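Local coordinates for probable Zn binding protein (Lactobacillus acidophilus, PDB 3Q69) that is of uncertain function but, as the Muc B2-like domain of a putative mucus-binding protein, probably contributes to attachment of the bacterium to mucus, at residues E3-T8 with E48-K53; Q9-T14 with K93-E98; V31-T36 with L56-E61. All coordinates share one frame; numbering follows the deposited sequence.

Interaction 1. Residues E3-T8 with E48-K53; sequences EPIKRT and EIWDSK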
loop_
_atom_site.group_PDB
_atom_site.type_symbol
_atom_site.label_atom_id
_atom_site.label_comp_id
_atom_site.label_asym_id
_atom_site.label_seq_id
_atom_site.Cartn_x
_atom_site.Cartn_y
_atom_site.Cartn_z
ATOM N N GLU A 3 -11.368 22.060 -17.611
ATOM C CA GLU A 3 -10.207 21.306 -18.053
ATOM C C GLU A 3 -10.023 20.093 -17.143
ATOM O O GLU A 3 -10.368 20.125 -15.951
ATOM C CB GLU A 3 -8.941 22.169 -17.993
ATOM C CG GLU A 3 -8.637 22.692 -16.599
ATOM C CD GLU A 3 -7.348 23.461 -16.523
ATOM O OE1 GLU A 3 -7.144 24.179 -15.514
ATOM O OE2 GLU A 3 -6.541 23.341 -17.466
ATOM N N PRO A 4 -9.495 18.994 -17.697
ATOM C CA PRO A 4 -9.285 17.805 -16.879
ATOM C C PRO A 4 -8.100 17.985 -15.933
ATOM O O PRO A 4 -7.105 18.646 -16.267
ATOM C CB PRO A 4 -9.028 16.720 -17.919
ATOM C CG PRO A 4 -8.394 17.459 -19.021
ATOM C CD PRO A 4 -9.235 18.693 -19.114
ATOM N N ILE A 5 -8.222 17.413 -14.742
ATOM C CA ILE A 5 -7.155 17.472 -13.750
ATOM C C ILE A 5 -7.140 16.091 -13.091
ATOM O O ILE A 5 -8.057 15.288 -13.298
ATOM C CB ILE A 5 -7.407 18.583 -12.679
ATOM C CG1 ILE A 5 -8.791 18.397 -12.050
ATOM C CG2 ILE A 5 -7.256 19.973 -13.304
ATOM C CD1 ILE A 5 -9.056 19.270 -10.822
ATOM N N LYS A 6 -6.101 15.799 -12.322
ATOM C CA LYS A 6 -6.018 14.500 -11.681
ATOM C C LYS A 6 -5.121 14.561 -10.464
ATOM O O LYS A 6 -4.350 15.516 -10.285
ATOM C CB LYS A 6 -5.494 13.452 -12.675
ATOM C CG LYS A 6 -4.018 13.623 -13.068
ATOM C CD LYS A 6 -3.654 12.767 -14.275
ATOM C CE LYS A 6 -2.241 13.039 -14.706
ATOM N NZ LYS A 6 -1.267 12.785 -13.607
ATOM N N ARG A 7 -5.266 13.570 -9.593
ATOM C CA ARG A 7 -4.441 13.509 -8.394
ATOM C C ARG A 7 -4.120 12.048 -8.110
ATOM O O ARG A 7 -4.925 11.157 -8.375
ATOM C CB ARG A 7 -5.146 14.176 -7.194
ATOM C CG ARG A 7 -6.537 13.640 -6.871
ATOM C CD ARG A 7 -7.096 14.282 -5.611
ATOM N NE ARG A 7 -8.493 13.945 -5.386
ATOM C CZ ARG A 7 -9.200 14.317 -4.323
ATOM N NH1 ARG A 7 -10.469 13.944 -4.213
ATOM N NH2 ARG A 7 -8.662 15.074 -3.385
ATOM N N THR A 8 -2.926 11.813 -7.575
ATOM C CA THR A 8 -2.462 10.465 -7.285
ATOM C C THR A 8 -2.059 10.207 -5.840
ATOM O O THR A 8 -1.432 11.027 -5.190
ATOM C CB THR A 8 -1.264 10.119 -8.171
ATOM O OG1 THR A 8 -1.637 10.245 -9.550
ATOM C CG2 THR A 8 -0.792 8.693 -7.900
ATOM N N GLU A 48 -12.064 23.416 -8.426
ATOM C CA GLU A 48 -11.701 22.063 -8.803
ATOM C C GLU A 48 -12.850 21.164 -8.364
ATOM O O GLU A 48 -13.219 21.149 -7.196
ATOM C CB GLU A 48 -10.394 21.648 -8.123
ATOM C CG GLU A 48 -9.266 22.661 -8.316
ATOM C CD GLU A 48 -7.906 22.055 -8.126
ATOM O OE1 GLU A 48 -7.679 21.414 -7.084
ATOM O OE2 GLU A 48 -7.052 22.213 -9.022
ATOM N N ILE A 49 -13.421 20.423 -9.306
ATOM C CA ILE A 49 -14.556 19.563 -9.004
ATOM C C ILE A 49 -14.214 18.082 -8.992
ATOM O O ILE A 49 -13.774 17.538 -9.997
ATOM C CB ILE A 49 -15.715 19.795 -10.000
ATOM C CG1 ILE A 49 -16.178 21.248 -9.953
ATOM C CG2 ILE A 49 -16.879 18.883 -9.658
ATOM C CD1 ILE A 49 -15.341 22.202 -10.782
ATOM N N TRP A 50 -14.386 17.448 -7.836
ATOM C CA TRP A 50 -14.096 16.023 -7.697
ATOM C C TRP A 50 -15.355 15.235 -7.329
ATOM O O TRP A 50 -16.138 15.695 -6.516
ATOM C CB TRP A 50 -13.039 15.798 -6.611
ATOM C CG TRP A 50 -11.771 16.527 -6.817
ATOM C CD1 TRP A 50 -11.382 17.706 -6.224
ATOM C CD2 TRP A 50 -10.691 16.128 -7.666
ATOM N NE1 TRP A 50 -10.124 18.050 -6.656
ATOM C CE2 TRP A 50 -9.676 17.101 -7.538
ATOM C CE3 TRP A 50 -10.482 15.041 -8.525
ATOM C CZ2 TRP A 50 -8.469 17.020 -8.241
ATOM C CZ3 TRP A 50 -9.281 14.965 -9.227
ATOM C CH2 TRP A 50 -8.290 15.951 -9.078
ATOM N N ASP A 51 -15.561 14.057 -7.918
ATOM C CA ASP A 51 -16.743 13.264 -7.567
ATOM C C ASP A 51 -16.597 12.772 -6.124
ATOM O O ASP A 51 -15.775 11.901 -5.824
ATOM C CB ASP A 51 -16.906 12.060 -8.491
ATOM C CG ASP A 51 -18.235 11.339 -8.269
ATOM O OD1 ASP A 51 -18.587 11.091 -7.090
ATOM O OD2 ASP A 51 -18.917 11.025 -9.268
ATOM N N SER A 52 -17.413 13.338 -5.243
ATOM C CA SER A 52 -17.391 13.014 -3.821
ATOM C C SER A 52 -17.556 11.546 -3.451
ATOM O O SER A 52 -17.097 11.106 -2.381
ATOM C CB SER A 52 -18.468 13.817 -3.104
ATOM O OG SER A 52 -18.330 13.702 -1.695
ATOM N N LYS A 53 -18.198 10.787 -4.332
ATOM C CA LYS A 53 -18.438 9.378 -4.068
ATOM C C LYS A 53 -17.429 8.463 -4.762
ATOM O O LYS A 53 -17.574 7.245 -4.715
ATOM C CB LYS A 53 -19.856 8.999 -4.500
ATOM C CG LYS A 53 -20.952 9.756 -3.766
ATOM C CD LYS A 53 -20.950 9.432 -2.281
ATOM C CE LYS A 53 -22.091 10.132 -1.561
ATOM N NZ LYS A 53 -22.086 9.842 -0.101
#
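R7 crosses the indole of W50 obliquely and stacks its guanidinium on it, with a cation-pi contact, at one end of the long mixed beta sheet of this Muc B2-like domain. Strands 2-19 and 48-49 both pair with strand 27-42, which runs between them, so no backbone bond joins 3-8 to 48-53 and long side chains bridge the gap. R7 CG sits between its own backbone N and carbonyl carbon (chi1 55°), and from there the chain runs extended over the ring system. Its successive atoms match successive parts of the indole: CG meets W50 CH2 at 3.6 Å, R7 CD lies 4.0 Å from the centroid of the six-membered ring of W50, and R7 CZ lies 4.1 Å from that of its five-membered ring. The guanidinium stacks on the indole with a tilt of 24° between the planes. An arginine suits the place because its aliphatic part covers the benzo ring while its charged end rests on the electron-rich pyrrole part, and the charge keeps polar company as well: NH1 bonds to Q37 OE1 and, weakly, to S87 O. From the other side of the indole plane I5 approaches obliquely near the rim, its CD1 3.5 Å from W50 CZ2. The same methyl is 3.8 Å from E48 CB, so the branched isoleucine fills the angle between the tryptophan and the stem of the glutamate, whose carboxylate turns to a salt bridge with R41. Segment 3-8 also meets the indole at its edge through the backbone of K6. Beyond W50 the chain bends in an Asx turn, where the side-chain oxygen OD1 of D51 accepts a hydrogen bond of 2.8 Å from the backbone N of K53.

Interaction 2. Residues Q9-T14 with K93-E98; sequences QVVTQT and KQNREE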
loop_
_atom_site.group_PDB
_atom_site.type_symbol
_atom_site.label_atom_id
_atom_site.label_comp_id
_atom_site.label_asym_id
_atom_site.label_seq_id
_atom_site.Cartn_x
_atom_site.Cartn_y
_atom_site.Cartn_z
ATOM N N GLN A 9 -2.443 9.042 -5.355
ATOM C CA GLN A 9 -2.123 8.587 -4.018
ATOM C C GLN A 9 -1.398 7.265 -4.227
ATOM O O GLN A 9 -1.866 6.411 -4.966
ATOM C CB GLN A 9 -3.404 8.353 -3.208
ATOM C CG GLN A 9 -3.190 7.625 -1.870
ATOM C CD GLN A 9 -2.360 8.427 -0.870
ATOM O OE1 GLN A 9 -2.794 9.480 -0.369
ATOM N NE2 GLN A 9 -1.154 7.930 -0.576
ATOM N N VAL A 10 -0.243 7.112 -3.593
ATOM C CA VAL A 10 0.529 5.889 -3.697
ATOM C C VAL A 10 0.610 5.239 -2.324
ATOM O O VAL A 10 1.042 5.876 -1.378
ATOM C CB VAL A 10 1.966 6.181 -4.194
ATOM C CG1 VAL A 10 2.709 4.882 -4.438
ATOM C CG2 VAL A 10 1.920 7.035 -5.459
ATOM N N VAL A 11 0.192 3.980 -2.223
ATOM C CA VAL A 11 0.254 3.260 -0.968
ATOM C C VAL A 11 1.241 2.121 -1.116
ATOM O O VAL A 11 1.151 1.336 -2.048
ATOM C CB VAL A 11 -1.095 2.667 -0.580
ATOM C CG1 VAL A 11 -0.993 2.078 0.817
ATOM C CG2 VAL A 11 -2.180 3.741 -0.641
ATOM N N THR A 12 2.181 2.015 -0.191
ATOM C CA THR A 12 3.155 0.959 -0.304
ATOM C C THR A 12 3.110 0.006 0.872
ATOM O O THR A 12 2.711 0.360 1.963
ATOM C CB THR A 12 4.568 1.557 -0.421
ATOM O OG1 THR A 12 5.013 1.970 0.873
ATOM C CG2 THR A 12 4.545 2.780 -1.337
ATOM N N GLN A 13 3.541 -1.219 0.624
ATOM C CA GLN A 13 3.601 -2.255 1.641
ATOM C C GLN A 13 5.063 -2.653 1.811
ATOM O O GLN A 13 5.708 -3.064 0.855
ATOM C CB GLN A 13 2.787 -3.473 1.208
ATOM C CG GLN A 13 2.836 -4.611 2.213
ATOM C CD GLN A 13 2.236 -5.884 1.683
ATOM O OE1 GLN A 13 2.687 -6.430 0.677
ATOM N NE2 GLN A 13 1.214 -6.368 2.353
ATOM N N THR A 14 5.579 -2.507 3.026
ATOM C CA THR A 14 6.964 -2.856 3.325
ATOM C C THR A 14 7.015 -3.976 4.350
ATOM O O THR A 14 6.599 -3.809 5.487
ATOM C CB THR A 14 7.748 -1.652 3.874
ATOM O OG1 THR A 14 7.774 -0.611 2.895
ATOM C CG2 THR A 14 9.167 -2.053 4.214
ATOM N N LYS A 93 -2.276 9.147 4.060
ATOM C CA LYS A 93 -1.327 8.038 3.923
ATOM C C LYS A 93 -1.869 6.761 4.564
ATOM O O LYS A 93 -2.438 6.806 5.653
ATOM C CB LYS A 93 0.008 8.417 4.580
ATOM C CG LYS A 93 0.692 9.638 3.987
ATOM C CD LYS A 93 1.997 9.946 4.714
ATOM C CE LYS A 93 2.860 10.948 3.941
ATOM N NZ LYS A 93 3.042 10.510 2.521
ATOM N N GLN A 94 -1.665 5.628 3.894
ATOM C CA GLN A 94 -2.158 4.335 4.369
ATOM C C GLN A 94 -1.132 3.224 4.206
ATOM O O GLN A 94 -1.487 2.047 4.152
ATOM C CB GLN A 94 -3.406 3.942 3.583
ATOM C CG GLN A 94 -4.438 5.016 3.485
ATOM C CD GLN A 94 -5.745 4.487 2.891
ATOM O OE1 GLN A 94 -6.328 3.532 3.410
ATOM N NE2 GLN A 94 -6.198 5.094 1.792
ATOM N N ASN A 95 0.138 3.598 4.126
ATOM C CA ASN A 95 1.184 2.614 3.929
ATOM C C ASN A 95 1.177 1.509 4.989
ATOM O O ASN A 95 0.901 1.753 6.146
ATOM C CB ASN A 95 2.537 3.320 3.887
ATOM C CG ASN A 95 2.555 4.475 2.905
ATOM O OD1 ASN A 95 1.974 4.393 1.827
ATOM N ND2 ASN A 95 3.244 5.555 3.265
ATOM N N ARG A 96 1.478 0.290 4.571
ATOM C CA ARG A 96 1.509 -0.847 5.476
ATOM C C ARG A 96 2.971 -1.205 5.705
ATOM O O ARG A 96 3.828 -1.007 4.822
ATOM C CB ARG A 96 0.816 -2.072 4.865
ATOM C CG ARG A 96 -0.281 -1.785 3.827
ATOM C CD ARG A 96 -1.389 -0.939 4.381
ATOM N NE ARG A 96 -2.667 -1.630 4.402
ATOM C CZ ARG A 96 -3.836 -1.003 4.497
ATOM N NH1 ARG A 96 -3.871 0.321 4.567
ATOM N NH2 ARG A 96 -4.972 -1.693 4.544
ATOM N N GLU A 97 3.245 -1.746 6.887
ATOM C CA GLU A 97 4.589 -2.148 7.249
ATOM C C GLU A 97 4.565 -3.130 8.407
ATOM O O GLU A 97 3.949 -2.877 9.436
ATOM C CB GLU A 97 5.441 -0.917 7.619
ATOM C CG GLU A 97 6.804 -1.260 8.249
ATOM C CD GLU A 97 7.742 -0.062 8.372
ATOM O OE1 GLU A 97 7.267 1.058 8.660
ATOM O OE2 GLU A 97 8.965 -0.245 8.200
ATOM N N GLU A 98 5.204 -4.276 8.227
ATOM C CA GLU A 98 5.286 -5.234 9.310
ATOM C C GLU A 98 6.555 -6.070 9.223
ATOM O O GLU A 98 7.287 -6.046 8.225
ATOM C CB GLU A 98 4.027 -6.123 9.365
ATOM C CG GLU A 98 3.585 -6.834 8.075
ATOM C CD GLU A 98 2.336 -7.697 8.295
ATOM O OE1 GLU A 98 2.381 -8.675 9.090
ATOM O OE2 GLU A 98 1.296 -7.395 7.672
HETATM O O HOH W 1 5.566 0.723 3.073
#
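Q13 pairs with R96 and T14 with E97 in a parallel beta ladder whose strand axes come within 4.6 Å and diverge by only 6°. The backbone bonds step from one strand to the other: R96 N gives to T12 O at 2.9 Å, T14 N to R96 O at 2.9 Å, and E98 N to T14 O at 3.1 Å. Before R96 a side chain carries the pattern on. N95 has its CG beside its own backbone N (chi1 -51°), and its OD1 receives T12 N at 3.1 Å, from above the plane of the amide, standing in for a main-chain carbonyl where the chain is still loop. Threonine, beta-branched and hydroxyl-bearing, fits an extended strand with a wet face: T12 OG1 and T14 OG1 each lie 2.6 Å from one water, which donates its own bond to R96 O. On the other face V11 brings CG1 to 3.4 Å from Q94 O, and Q13 CG touches R96 CB where the two side chains cross. The R96 chain is bent at chi2 and chi3, and its NH1 donates to Q94 O in a nearly straight bond (168°), on a lone pair of that carbonyl, while NE forms a salt bridge with D81. An alanine at R96 would probably leave D81 without its positive mate and the Q94 carbonyl without this donor. The strand pairing rests on main-chain bonds, and polar side groups extend it: the N95 amide into the loop, the R96 charge toward strand 77-86.

Interaction 3. Residues V31-T36 with L56-E61; sequences VSLIFT and LTQTFE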
loop_
_atom_site.group_PDB
_atom_site.type_symbol
_atom_site.label_atom_id
_atom_site.label_comp_id
_atom_site.label_asym_id
_atom_site.label_seq_id
_atom_site.Cartn_x
_atom_site.Cartn_y
_atom_site.Cartn_z
ATOM N N VAL A 31 6.255 -3.217 -2.235
ATOM C CA VAL A 31 5.334 -3.153 -3.363
ATOM C C VAL A 31 4.475 -1.915 -3.196
ATOM O O VAL A 31 4.308 -1.376 -2.095
ATOM C CB VAL A 31 4.406 -4.392 -3.471
ATOM C CG1 VAL A 31 5.211 -5.583 -3.929
ATOM C CG2 VAL A 31 3.738 -4.685 -2.137
ATOM N N SER A 32 3.887 -1.489 -4.295
ATOM C CA SER A 32 3.113 -0.276 -4.253
ATOM C C SER A 32 1.813 -0.359 -5.009
ATOM O O SER A 32 1.668 -1.143 -5.940
ATOM C CB SER A 32 3.971 0.864 -4.805
ATOM O OG SER A 32 3.182 2.000 -5.079
ATOM N N LEU A 33 0.863 0.467 -4.601
ATOM C CA LEU A 33 -0.437 0.520 -5.254
ATOM C C LEU A 33 -0.655 1.996 -5.569
ATOM O O LEU A 33 -0.590 2.864 -4.687
ATOM C CB LEU A 33 -1.528 -0.018 -4.319
ATOM C CG LEU A 33 -1.440 -1.517 -4.019
ATOM C CD1 LEU A 33 -2.525 -1.947 -3.079
ATOM C CD2 LEU A 33 -1.486 -2.279 -5.310
ATOM N N ILE A 34 -0.898 2.282 -6.840
ATOM C CA ILE A 34 -1.086 3.654 -7.287
ATOM C C ILE A 34 -2.558 3.922 -7.616
ATOM O O ILE A 34 -3.167 3.237 -8.427
ATOM C CB ILE A 34 -0.190 3.909 -8.504
ATOM C CG1 ILE A 34 1.228 3.454 -8.144
ATOM C CG2 ILE A 34 -0.210 5.400 -8.901
ATOM C CD1 ILE A 34 2.250 3.511 -9.299
ATOM N N PHE A 35 -3.112 4.936 -6.962
ATOM C CA PHE A 35 -4.508 5.331 -7.119
ATOM C C PHE A 35 -4.587 6.726 -7.740
ATOM O O PHE A 35 -4.008 7.690 -7.219
ATOM C CB PHE A 35 -5.188 5.387 -5.754
ATOM C CG PHE A 35 -5.192 4.092 -5.010
ATOM C CD1 PHE A 35 -6.357 3.336 -4.911
ATOM C CD2 PHE A 35 -4.037 3.622 -4.402
ATOM C CE1 PHE A 35 -6.376 2.115 -4.204
ATOM C CE2 PHE A 35 -4.034 2.414 -3.697
ATOM C CZ PHE A 35 -5.204 1.660 -3.598
ATOM N N THR A 36 -5.312 6.843 -8.843
ATOM C CA THR A 36 -5.425 8.126 -9.508
ATOM C C THR A 36 -6.870 8.470 -9.805
ATOM O O THR A 36 -7.565 7.724 -10.483
ATOM C CB THR A 36 -4.635 8.160 -10.847
ATOM O OG1 THR A 36 -3.235 8.057 -10.576
ATOM C CG2 THR A 36 -4.868 9.499 -11.588
ATOM N N LEU A 56 -11.884 3.667 -4.906
ATOM C CA LEU A 56 -11.149 2.655 -5.633
ATOM C C LEU A 56 -10.405 1.771 -4.653
ATOM O O LEU A 56 -9.761 2.229 -3.706
ATOM C CB LEU A 56 -10.164 3.322 -6.600
ATOM C CG LEU A 56 -9.288 2.427 -7.496
ATOM C CD1 LEU A 56 -10.171 1.661 -8.452
ATOM C CD2 LEU A 56 -8.260 3.316 -8.293
ATOM N N THR A 57 -10.502 0.479 -4.906
ATOM C CA THR A 57 -9.886 -0.507 -4.064
ATOM C C THR A 57 -8.933 -1.364 -4.864
ATOM O O THR A 57 -9.208 -1.712 -6.019
ATOM C CB THR A 57 -10.967 -1.422 -3.415
ATOM O OG1 THR A 57 -11.786 -0.631 -2.548
ATOM C CG2 THR A 57 -10.309 -2.533 -2.566
ATOM N N GLN A 58 -7.800 -1.697 -4.255
ATOM C CA GLN A 58 -6.805 -2.548 -4.908
ATOM C C GLN A 58 -6.256 -3.452 -3.794
ATOM O O GLN A 58 -6.404 -3.162 -2.598
ATOM C CB GLN A 58 -5.674 -1.697 -5.535
ATOM C CG GLN A 58 -6.144 -0.745 -6.600
ATOM C CD GLN A 58 -5.030 -0.103 -7.402
ATOM O OE1 GLN A 58 -4.387 -0.745 -8.240
ATOM N NE2 GLN A 58 -4.796 1.184 -7.149
ATOM N N THR A 59 -5.576 -4.514 -4.189
ATOM C CA THR A 59 -5.057 -5.450 -3.214
ATOM C C THR A 59 -3.582 -5.741 -3.305
ATOM O O THR A 59 -3.045 -5.961 -4.388
ATOM C CB THR A 59 -5.786 -6.818 -3.315
ATOM O OG1 THR A 59 -7.176 -6.639 -3.017
ATOM C CG2 THR A 59 -5.169 -7.824 -2.347
ATOM N N PHE A 60 -2.941 -5.740 -2.147
ATOM C CA PHE A 60 -1.539 -6.099 -2.023
ATOM C C PHE A 60 -1.674 -7.624 -1.954
ATOM O O PHE A 60 -2.105 -8.153 -0.927
ATOM C CB PHE A 60 -0.986 -5.609 -0.692
ATOM C CG PHE A 60 -0.604 -4.154 -0.673
ATOM C CD1 PHE A 60 0.379 -3.653 -1.532
ATOM C CD2 PHE A 60 -1.141 -3.307 0.295
ATOM C CE1 PHE A 60 0.824 -2.316 -1.417
ATOM C CE2 PHE A 60 -0.708 -1.986 0.416
ATOM C CZ PHE A 60 0.284 -1.493 -0.443
ATOM N N GLU A 61 -1.346 -8.327 -3.033
ATOM C CA GLU A 61 -1.477 -9.789 -3.054
ATOM C C GLU A 61 -0.764 -10.521 -1.914
ATOM O O GLU A 61 0.176 -9.996 -1.303
ATOM C CB GLU A 61 -0.966 -10.343 -4.390
ATOM C CG GLU A 61 -1.611 -9.705 -5.633
ATOM C CD GLU A 61 -3.124 -9.894 -5.676
ATOM O OE1 GLU A 61 -3.592 -11.047 -5.503
ATOM O OE2 GLU A 61 -3.841 -8.889 -5.885
#
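Q58 and F35 reach toward each other tip to tip, with Q58 NE2 held 3.3 Å above the centre of the phenyl ring. Q58 CG lies beside the backbone N, anti to the carbonyl carbon (chi1 -61°), and the chain runs extended beyond it toward F35. The amide and ring planes are 72° apart, so the amide stands up from the ring rather than stacking on it. The same nitrogen donates to I34 O at 2.9 Å, from well above the carbonyl plane, so a single amide meets both a carbonyl and an aromatic face. At the ring's edge L56 O lies 3.4 Å from F35 CE1, and the L56 side chain packs against CD1. Further along, L33 CD1 sits over the centre of the F60 ring, 3.6 Å from its centroid, a CH-pi contact for which leucine suits, its branched end bringing a methyl over the ring; V31 CG2 closes on F60 CD1 at 3.6 Å. These side chains lie between two antiparallel strands whose axes approach to 7.8 Å, too far for backbone pairing. Each strand is held within its own sheet: 31-36 by backbone bonds to strand 2-19, 56-61 by bonds to strand 77-86, where V83 and V85 also touch F35. The chemistry is that of a largely apolar seam between the two sheets, in which the glutamine supplies a directional bond that probably helps fix the relative placement of the strands.

All three contacts lie in one Muc B2-like domain that is elongated and built of beta strands. Strand 2-19 serves interactions 1 and 2 in turn, with 3-8 followed directly by 9-14, although their centres are about 23 Å apart. Interactions 2 and 3 are close, their centres about 9 Å apart, because 9-14 and 31-36 are neighbours in the mixed sheet; V11 O to L33 N is a probable backbone bond of 2.7 Å. Interactions 1 and 3, about 19 Å between centres, touch through T8 and T36. Along the chain the segments run 3-8, 9-14, 31-36, 48-53, 56-61, 93-98, so the first strand and the last one, parallel neighbours, bring distant parts of the sequence together.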